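Local structure of putative uncharacterized protein tcp24 (Actinoplanes teichomyceticus, 4Q38) at residues Leu38-Pro44 with Glu91-Ala96; Gln257-Tyr261 with Ala317-His321; Pro284-Asp290 with His327-Arg331. The protein transfers long-chain acyl groups from acyl-CoA to the amino sugar of glycopeptide antibiotics related to teicoplanin. All coordinates share one frame; numbering follows the deposited sequence.

Contact 1. Residues Leu38-Pro44 with Glu91-Ala96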
loop_
_atom_site.group_PDB
_atom_site.type_symbol
_atom_site.label_atom_id
_atom_site.label_comp_id
_atom_site.label_asym_id
_atom_site.label_seq_id
_atom_site.Cartn_x
_atom_site.Cartn_y
_atom_site.Cartn_z
ATOM N N LEU A 38 -7.334 20.940 -1.102
ATOM C CA LEU A 38 -8.589 20.215 -1.305
ATOM C C LEU A 38 -9.782 21.168 -1.433
ATOM O O LEU A 38 -10.726 20.894 -2.171
ATOM C CB LEU A 38 -8.837 19.204 -0.181
ATOM C CG LEU A 38 -7.879 18.007 -0.034
ATOM C CD1 LEU A 38 -8.465 16.962 0.903
ATOM C CD2 LEU A 38 -7.567 17.376 -1.379
ATOM N N ASP A 39 -9.740 22.283 -0.708
ATOM C CA ASP A 39 -10.795 23.295 -0.843
ATOM C C ASP A 39 -10.818 23.863 -2.263
ATOM O O ASP A 39 -11.877 23.935 -2.890
ATOM C CB ASP A 39 -10.630 24.405 0.199
ATOM C CG ASP A 39 -11.805 25.374 0.216
ATOM O OD1 ASP A 39 -12.965 24.934 0.098
ATOM O OD2 ASP A 39 -11.565 26.589 0.345
ATOM N N GLU A 40 -9.646 24.229 -2.784
ATOM C CA GLU A 40 -9.553 24.750 -4.153
ATOM C C GLU A 40 -9.934 23.722 -5.220
ATOM O O GLU A 40 -10.552 24.069 -6.229
ATOM C CB GLU A 40 -8.174 25.342 -4.417
ATOM C CG GLU A 40 -8.107 26.821 -4.069
ATOM C CD GLU A 40 -6.802 27.223 -3.413
ATOM O OE1 GLU A 40 -5.749 26.642 -3.764
ATOM O OE2 GLU A 40 -6.834 28.125 -2.544
ATOM N N LEU A 41 -9.579 22.459 -4.989
ATOM C CA LEU A 41 -9.978 21.369 -5.882
ATOM C C LEU A 41 -11.497 21.181 -5.937
ATOM O O LEU A 41 -12.055 20.943 -7.008
ATOM C CB LEU A 41 -9.311 20.061 -5.448
ATOM C CG LEU A 41 -9.524 18.808 -6.302
ATOM C CD1 LEU A 41 -8.962 18.961 -7.712
ATOM C CD2 LEU A 41 -8.890 17.621 -5.591
ATOM N N GLY A 42 -12.148 21.265 -4.775
ATOM C CA GLY A 42 -13.603 21.139 -4.687
ATOM C C GLY A 42 -14.118 19.710 -4.774
ATOM O O GLY A 42 -13.327 18.767 -4.902
ATOM N N PRO A 43 -15.454 19.539 -4.702
ATOM C CA PRO A 43 -16.111 18.237 -4.813
ATOM C C PRO A 43 -15.922 17.600 -6.191
ATOM O O PRO A 43 -15.656 18.314 -7.160
ATOM C CB PRO A 43 -17.594 18.570 -4.573
ATOM C CG PRO A 43 -17.724 20.011 -4.930
ATOM C CD PRO A 43 -16.430 20.624 -4.483
ATOM N N PRO A 44 -16.043 16.258 -6.281
ATOM C CA PRO A 44 -15.906 15.574 -7.569
ATOM C C PRO A 44 -17.108 15.838 -8.481
ATOM O O PRO A 44 -18.188 16.171 -7.992
ATOM C CB PRO A 44 -15.881 14.099 -7.169
ATOM C CG PRO A 44 -16.677 14.050 -5.903
ATOM C CD PRO A 44 -16.299 15.304 -5.183
ATOM N N GLU A 91 -15.180 13.564 0.122
ATOM C CA GLU A 91 -15.449 13.967 -1.258
ATOM C C GLU A 91 -14.199 14.473 -1.962
ATOM O O GLU A 91 -13.904 14.067 -3.085
ATOM C CB GLU A 91 -16.492 15.089 -1.297
ATOM C CG GLU A 91 -17.895 14.670 -0.917
ATOM C CD GLU A 91 -18.885 15.799 -1.106
ATOM O OE1 GLU A 91 -18.693 16.881 -0.506
ATOM O OE2 GLU A 91 -19.856 15.595 -1.857
ATOM N N ARG A 92 -13.490 15.380 -1.296
ATOM C CA ARG A 92 -12.314 16.038 -1.866
ATOM C C ARG A 92 -11.089 15.122 -1.941
ATOM O O ARG A 92 -10.309 15.221 -2.877
ATOM C CB ARG A 92 -11.992 17.327 -1.109
ATOM C CG ARG A 92 -12.927 18.458 -1.508
ATOM C CD ARG A 92 -13.271 19.391 -0.366
ATOM N NE ARG A 92 -14.394 20.258 -0.746
ATOM C CZ ARG A 92 -15.682 19.935 -0.619
ATOM N NH1 ARG A 92 -16.039 18.771 -0.093
ATOM N NH2 ARG A 92 -16.625 20.790 -1.014
ATOM N N THR A 93 -10.943 14.237 -0.961
ATOM C CA THR A 93 -9.846 13.262 -0.955
ATOM C C THR A 93 -10.043 12.279 -2.105
ATOM O O THR A 93 -9.095 11.948 -2.832
ATOM C CB THR A 93 -9.760 12.528 0.399
ATOM O OG1 THR A 93 -9.489 13.482 1.425
ATOM C CG2 THR A 93 -8.637 11.481 0.406
ATOM N N HIS A 94 -11.281 11.825 -2.274
ATOM C CA HIS A 94 -11.639 11.024 -3.435
ATOM C C HIS A 94 -11.256 11.740 -4.708
ATOM O O HIS A 94 -10.622 11.157 -5.592
ATOM C CB HIS A 94 -13.121 10.699 -3.431
ATOM C CG HIS A 94 -13.639 10.237 -4.771
ATOM N ND1 HIS A 94 -13.480 8.976 -5.216
ATOM C CD2 HIS A 94 -14.319 10.928 -5.777
ATOM C CE1 HIS A 94 -14.030 8.862 -6.443
ATOM N NE2 HIS A 94 -14.547 10.054 -6.783
ATOM N N HIS A 95 -11.641 13.009 -4.805
ATOM C CA HIS A 95 -11.343 13.834 -5.981
ATOM C C HIS A 95 -9.854 13.992 -6.207
ATOM O O HIS A 95 -9.384 13.867 -7.335
ATOM C CB HIS A 95 -12.036 15.191 -5.856
ATOM C CG HIS A 95 -12.079 15.991 -7.140
ATOM N ND1 HIS A 95 -12.467 17.288 -7.170
ATOM C CD2 HIS A 95 -11.768 15.641 -8.459
ATOM C CE1 HIS A 95 -12.405 17.742 -8.443
ATOM N NE2 HIS A 95 -11.972 16.738 -9.226
ATOM N N ALA A 96 -9.106 14.240 -5.134
ATOM C CA ALA A 96 -7.655 14.408 -5.209
ATOM C C ALA A 96 -6.935 13.156 -5.707
ATOM O O ALA A 96 -5.820 13.243 -6.222
ATOM C CB ALA A 96 -7.093 14.849 -3.863
HETATM O O HOH W 1 -14.327 22.935 -1.639
#
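The imidazole of His95 lies between Leu41 and Pro44. CG of Leu41 sits over one face, 3.8 Å from the ring centroid. CA of Pro44 sits over the opposite face, 4.0 Å from the centroid, and both are CH-pi contacts. The ring edge is used as well. ND1 of His95 gives its hydrogen to O of Gly42 at 2.8 Å in a nearly straight bond (178°). The carbonyl oxygen lies in the ring plane, but the nitrogen stands well above the carbonyl plane. His95 has CG anti to its own backbone N (chi1 -166°), which swings the ring out to the turn after helix 32-41. One bond and two covered faces thus fix the tilt of the imidazole.

The contact joins the C-terminal end of helix 32-41 to the flank of helix 84-98, in the helical N-terminal part of the enzyme. Gly42 leaves the first helix with positive phi, and its N still bonds to O of Leu38. Two prolines then carry the chain across helix 84-98. Pro44 sets its CD 3.4 Å from O of Glu91 and its CB at the edge of the His94 ring.

Arg92 packs along the end of helix 32-41 and the turn. Its CG rests 3.3 Å from O of Leu38, and its guanidinium lies with one face against N of Pro43. Water 1 accepts from NE of Arg92 and donates to O of Asp39. A salt bridge of 3.3 Å runs from NH1 of Arg92 to OE1 of Glu91, and NH1 also bonds to O of Trp88. The indole of Trp88 adds a cation-pi contact. Leu38 and Leu41 both place a CD2 methyl on CB of the buried Ala96, 3.6 Å away for Leu38.

Contact 2. Residues Gln257-Tyr261 with Ala317-His321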
loop_
_atom_site.group_PDB
_atom_site.type_symbol
_atom_site.label_atom_id
_atom_site.label_comp_id
_atom_site.label_asym_id
_atom_site.label_seq_id
_atom_site.Cartn_x
_atom_site.Cartn_y
_atom_site.Cartn_z
ATOM N N GLN A 257 23.125 -8.756 4.193
ATOM C CA GLN A 257 23.387 -9.145 5.583
ATOM C C GLN A 257 22.518 -10.302 6.066
ATOM O O GLN A 257 22.861 -10.959 7.038
ATOM C CB GLN A 257 23.206 -7.965 6.522
ATOM C CG GLN A 257 24.249 -6.872 6.375
ATOM C CD GLN A 257 23.955 -5.714 7.307
ATOM O OE1 GLN A 257 22.906 -5.069 7.199
ATOM N NE2 GLN A 257 24.864 -5.455 8.238
ATOM N N LEU A 258 21.388 -10.537 5.392
ATOM C CA LEU A 258 20.501 -11.652 5.725
ATOM C C LEU A 258 21.190 -13.003 5.557
ATOM O O LEU A 258 20.816 -13.983 6.204
ATOM C CB LEU A 258 19.242 -11.616 4.849
ATOM C CG LEU A 258 18.240 -10.509 5.150
ATOM C CD1 LEU A 258 17.246 -10.381 3.996
ATOM C CD2 LEU A 258 17.536 -10.775 6.474
ATOM N N GLU A 259 22.190 -13.045 4.682
ATOM C CA GLU A 259 22.936 -14.275 4.386
ATOM C C GLU A 259 23.673 -14.844 5.599
ATOM O O GLU A 259 23.918 -16.047 5.667
ATOM C CB GLU A 259 23.907 -14.039 3.228
ATOM C CG GLU A 259 23.211 -13.768 1.898
ATOM C CD GLU A 259 24.020 -12.881 0.959
ATOM O OE1 GLU A 259 23.388 -12.250 0.083
ATOM O OE2 GLU A 259 25.270 -12.798 1.092
ATOM N N GLU A 260 23.996 -13.977 6.556
ATOM C CA GLU A 260 24.559 -14.390 7.845
ATOM C C GLU A 260 23.612 -15.272 8.658
ATOM O O GLU A 260 24.060 -16.070 9.480
ATOM C CB GLU A 260 24.916 -13.168 8.691
ATOM C CG GLU A 260 26.213 -12.485 8.285
ATOM C CD GLU A 260 26.757 -11.549 9.346
ATOM O OE1 GLU A 260 27.294 -10.493 8.962
ATOM O OE2 GLU A 260 26.659 -11.860 10.556
ATOM N N TYR A 261 22.307 -15.116 8.437
ATOM C CA TYR A 261 21.309 -15.674 9.352
ATOM C C TYR A 261 20.384 -16.693 8.709
ATOM O O TYR A 261 20.013 -17.677 9.340
ATOM C CB TYR A 261 20.471 -14.555 9.974
ATOM C CG TYR A 261 21.277 -13.486 10.668
ATOM C CD1 TYR A 261 21.645 -13.625 12.013
ATOM C CD2 TYR A 261 21.673 -12.336 9.992
ATOM C CE1 TYR A 261 22.387 -12.648 12.654
ATOM C CE2 TYR A 261 22.412 -11.352 10.627
ATOM C CZ TYR A 261 22.768 -11.519 11.958
ATOM O OH TYR A 261 23.498 -10.546 12.590
ATOM N N ALA A 317 16.718 -13.675 13.560
ATOM C CA ALA A 317 17.748 -12.916 12.855
ATOM C C ALA A 317 17.645 -11.417 13.085
ATOM O O ALA A 317 18.633 -10.777 13.468
ATOM C CB ALA A 317 17.703 -13.224 11.363
ATOM N N VAL A 318 16.455 -10.849 12.852
ATOM C CA VAL A 318 16.273 -9.401 12.972
ATOM C C VAL A 318 16.691 -8.916 14.362
ATOM O O VAL A 318 17.366 -7.892 14.491
ATOM C CB VAL A 318 14.822 -8.943 12.667
ATOM C CG1 VAL A 318 14.681 -7.439 12.881
ATOM C CG2 VAL A 318 14.432 -9.303 11.241
ATOM N N ILE A 319 16.283 -9.658 15.388
ATOM C CA ILE A 319 16.547 -9.271 16.780
ATOM C C ILE A 319 18.015 -9.499 17.163
ATOM O O ILE A 319 18.646 -8.620 17.756
ATOM C CB ILE A 319 15.583 -9.986 17.763
ATOM C CG1 ILE A 319 14.123 -9.567 17.501
ATOM C CG2 ILE A 319 15.971 -9.731 19.215
ATOM C CD1 ILE A 319 13.873 -8.070 17.488
ATOM N N ALA A 320 18.549 -10.668 16.813
ATOM C CA ALA A 320 19.967 -10.977 17.059
ATOM C C ALA A 320 20.876 -9.880 16.500
ATOM O O ALA A 320 21.710 -9.334 17.217
ATOM C CB ALA A 320 20.332 -12.334 16.475
ATOM N N HIS A 321 20.687 -9.543 15.225
ATOM C CA HIS A 321 21.464 -8.498 14.554
ATOM C C HIS A 321 21.387 -7.167 15.266
ATOM O O HIS A 321 22.414 -6.505 15.483
ATOM C CB HIS A 321 20.982 -8.367 13.112
ATOM C CG HIS A 321 21.943 -7.657 12.188
ATOM N ND1 HIS A 321 21.676 -6.450 11.655
ATOM C CD2 HIS A 321 23.174 -8.051 11.669
ATOM C CE1 HIS A 321 22.693 -6.081 10.848
ATOM N NE2 HIS A 321 23.609 -7.061 10.858
#
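Tyr261 packs closely on Ala317, with its CB 3.4 Å from CB of the alanine. This is the tight part of the contact. The ring then runs along helix 313-323, and O of Ala317 lies over one of its faces. CG of Tyr261 is beside the backbone N (chi1 -55°), which directs the ring toward the next turn of the helix and His321. The two rings are almost perpendicular, at 88°, with centroids 5.5 Å apart, and they meet obliquely. The amide of Gln257 also comes close to the buried His321, crossing it with its plane at a right angle to the ring.

The solvent side is looser. CE1 of Tyr261 comes only within 4.3 Å of CB of Ala320, an exposed residue. Glu260, also exposed, turns to Arg326 in a salt bridge.

The contact ties the 3-10 segment after strand 246-251 to the helix that begins at Ser313, in the GNAT-like domain. Ser313 and Glu315 bind CoA, and the side chain of Ala317 is about 8 Å from the bound coenzyme. The imidazole also meets the indole of Trp328. The chemistry implies a join that appears to rest largely on apolar and aromatic packing, with the charged pairing placed at the solvent margin.

Contact 3. Residues Pro284-Asp290 with His327-Arg331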
loop_
_atom_site.group_PDB
_atom_site.type_symbol
_atom_site.label_atom_id
_atom_site.label_comp_id
_atom_site.label_asym_id
_atom_site.label_seq_id
_atom_site.Cartn_x
_atom_site.Cartn_y
_atom_site.Cartn_z
ATOM N N PRO A 284 27.715 1.292 8.005
ATOM C CA PRO A 284 27.285 0.386 9.072
ATOM C C PRO A 284 26.457 1.098 10.145
ATOM O O PRO A 284 25.562 0.490 10.733
ATOM C CB PRO A 284 28.606 -0.121 9.673
ATOM C CG PRO A 284 29.659 0.218 8.672
ATOM C CD PRO A 284 29.181 1.439 7.960
ATOM N N GLY A 285 26.753 2.376 10.383
ATOM C CA GLY A 285 26.061 3.154 11.408
ATOM C C GLY A 285 24.707 3.701 10.990
ATOM O O GLY A 285 23.973 4.238 11.821
ATOM N N ASN A 286 24.371 3.567 9.709
ATOM C CA ASN A 286 23.098 4.059 9.190
ATOM C C ASN A 286 21.920 3.190 9.649
ATOM O O ASN A 286 21.806 2.026 9.266
ATOM C CB ASN A 286 23.156 4.161 7.663
ATOM C CG ASN A 286 21.975 4.918 7.081
ATOM O OD1 ASN A 286 22.118 6.049 6.619
ATOM N ND2 ASN A 286 20.808 4.301 7.103
ATOM N N ALA A 287 21.053 3.767 10.475
ATOM C CA ALA A 287 19.957 3.025 11.100
ATOM C C ALA A 287 18.602 3.175 10.386
ATOM O O ALA A 287 17.576 2.727 10.907
ATOM C CB ALA A 287 19.828 3.420 12.567
ATOM N N ASP A 288 18.606 3.782 9.196
ATOM C CA ASP A 288 17.370 4.083 8.455
ATOM C C ASP A 288 16.529 2.858 8.079
ATOM O O ASP A 288 15.312 2.970 7.947
ATOM C CB ASP A 288 17.666 4.898 7.185
ATOM C CG ASP A 288 18.242 6.275 7.483
ATOM O OD1 ASP A 288 18.361 6.647 8.672
ATOM O OD2 ASP A 288 18.582 6.991 6.515
ATOM N N GLY A 289 17.174 1.705 7.908
ATOM C CA GLY A 289 16.493 0.492 7.445
ATOM C C GLY A 289 15.920 -0.390 8.536
ATOM O O GLY A 289 15.189 -1.340 8.253
ATOM N N ASP A 290 16.248 -0.081 9.786
ATOM C CA ASP A 290 15.758 -0.842 10.923
ATOM C C ASP A 290 14.228 -0.832 11.055
ATOM O O ASP A 290 13.614 -1.872 11.294
ATOM C CB ASP A 290 16.402 -0.333 12.217
ATOM C CG ASP A 290 17.885 -0.688 12.320
ATOM O OD1 ASP A 290 18.405 -1.449 11.476
ATOM O OD2 ASP A 290 18.537 -0.201 13.263
ATOM N N HIS A 327 22.954 -2.913 12.177
ATOM C CA HIS A 327 21.808 -2.278 11.509
ATOM C C HIS A 327 21.435 -2.927 10.205
ATOM O O HIS A 327 22.298 -3.432 9.474
ATOM C CB HIS A 327 22.056 -0.785 11.293
ATOM C CG HIS A 327 22.261 -0.008 12.576
ATOM N ND1 HIS A 327 23.416 0.627 12.862
ATOM C CD2 HIS A 327 21.418 0.199 13.664
ATOM C CE1 HIS A 327 23.315 1.217 14.071
ATOM N NE2 HIS A 327 22.094 0.953 14.563
ATOM N N TRP A 328 20.135 -2.906 9.916
ATOM C CA TRP A 328 19.574 -3.437 8.676
ATOM C C TRP A 328 19.396 -2.327 7.681
ATOM O O TRP A 328 19.083 -1.198 8.060
ATOM C CB TRP A 328 18.239 -4.110 8.953
ATOM C CG TRP A 328 18.324 -5.358 9.807
ATOM C CD1 TRP A 328 17.960 -5.505 11.145
ATOM C CD2 TRP A 328 18.798 -6.685 9.395
ATOM N NE1 TRP A 328 18.165 -6.797 11.573
ATOM C CE2 TRP A 328 18.670 -7.554 10.570
ATOM C CE3 TRP A 328 19.293 -7.224 8.207
ATOM C CZ2 TRP A 328 19.030 -8.898 10.536
ATOM C CZ3 TRP A 328 19.659 -8.575 8.189
ATOM C CH2 TRP A 328 19.527 -9.393 9.324
ATOM N N HIS A 329 19.585 -2.634 6.395
ATOM C CA HIS A 329 19.527 -1.616 5.352
ATOM C C HIS A 329 18.637 -2.006 4.216
ATOM O O HIS A 329 18.690 -3.141 3.728
ATOM C CB HIS A 329 20.922 -1.319 4.804
ATOM C CG HIS A 329 21.968 -1.119 5.873
ATOM N ND1 HIS A 329 21.882 -0.139 6.796
ATOM C CD2 HIS A 329 23.142 -1.824 6.150
ATOM C CE1 HIS A 329 22.944 -0.212 7.628
ATOM N NE2 HIS A 329 23.715 -1.242 7.231
ATOM N N MET A 330 17.816 -1.058 3.773
ATOM C CA MET A 330 17.085 -1.217 2.523
ATOM C C MET A 330 18.092 -1.211 1.387
ATOM O O MET A 330 18.975 -0.357 1.346
ATOM C CB MET A 330 16.099 -0.067 2.320
ATOM C CG MET A 330 15.197 -0.249 1.105
ATOM S SD MET A 330 14.174 1.200 0.750
ATOM C CE MET A 330 15.376 2.281 -0.029
ATOM N N ARG A 331 17.978 -2.162 0.472
ATOM C CA ARG A 331 18.855 -2.151 -0.697
ATOM C C ARG A 331 18.006 -2.092 -1.955
ATOM O O ARG A 331 16.836 -2.483 -1.941
ATOM C CB ARG A 331 19.796 -3.363 -0.712
ATOM C CG ARG A 331 20.737 -3.466 0.494
ATOM C CD ARG A 331 21.726 -2.307 0.608
ATOM N NE ARG A 331 22.581 -2.148 -0.571
ATOM C CZ ARG A 331 23.722 -2.806 -0.780
ATOM N NH1 ARG A 331 24.173 -3.686 0.106
ATOM N NH2 ARG A 331 24.408 -2.584 -1.887
HETATM O O HOH W 2 25.595 -2.391 11.238
#
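His327 has CG beside its backbone N (chi1 -61°), and this brings the imidazole against the loop 284-290. Asp290 has the same first torsion (chi1 -71°), and its carboxylate is thereby carried back to the chain at His327 and Trp328. ND1 of His327 donates to O of Pro284 at 3.0 Å with an angle of 166°. The bond lies in the ring plane and also in the carbonyl plane. One face of the same ring takes CB of Ala287 in a CH-pi contact, 4.0 Å from the centroid. At the edge, OD2 of Asp290 lies 2.9 Å from CD2 of His327.

The other carboxylate oxygen has a backbone partner. OD1 of Asp290 accepts from N of Trp328 at 2.7 Å, nearly along its C-O axis. A type I turn from Ala287 to Asp290 leads into helix 290-298. In this turn CA of Gly289 lies 3.2 Å from O of Trp328, so the two backbones come close there. Water 2 donates to O of Pro284 and accepts from N of His327, so this carbonyl receives two hydrogens.

The contact joins the loop before helix 290-298 to the chain that enters strand 331-336 of the GNAT-like sheet. The indole of Trp328 turns away to Leu322, and its NE1 probably bonds to O of Val318. N of His329 bonds to Asp255. The side chain of Met330 is about 7 Å from the bound coenzyme A, near Trp252. Backbone groups are thus the main polar partners here. The chemistry implies that Asp290 and His327 help fix the course of the chain into the strand, and the N-H of Trp328 would probably stabilise negative charge on OD1 of Asp290.

Overall arrangement
Contact 1 stands alone in the helical N-terminal part. Its centre is about 46 Å from that of contact 2 and about 38 Å from that of contact 3. Contacts 2 and 3 lie in the GNAT-like domain, their centres about 12 Å apart, and their segments interleave along the chain. The two touch through Trp328. All three are partly buried, with both buried and exposed residues. Contact 1 mixes apolar packing between two helices with one histidine bond and a water. Contact 2 sets a 3-10 segment on a helix mainly by packing. Contact 3 relies more on hydrogen bonds to backbone groups. The last two lie near the bound coenzyme A; contact 1 is remote from the ligands.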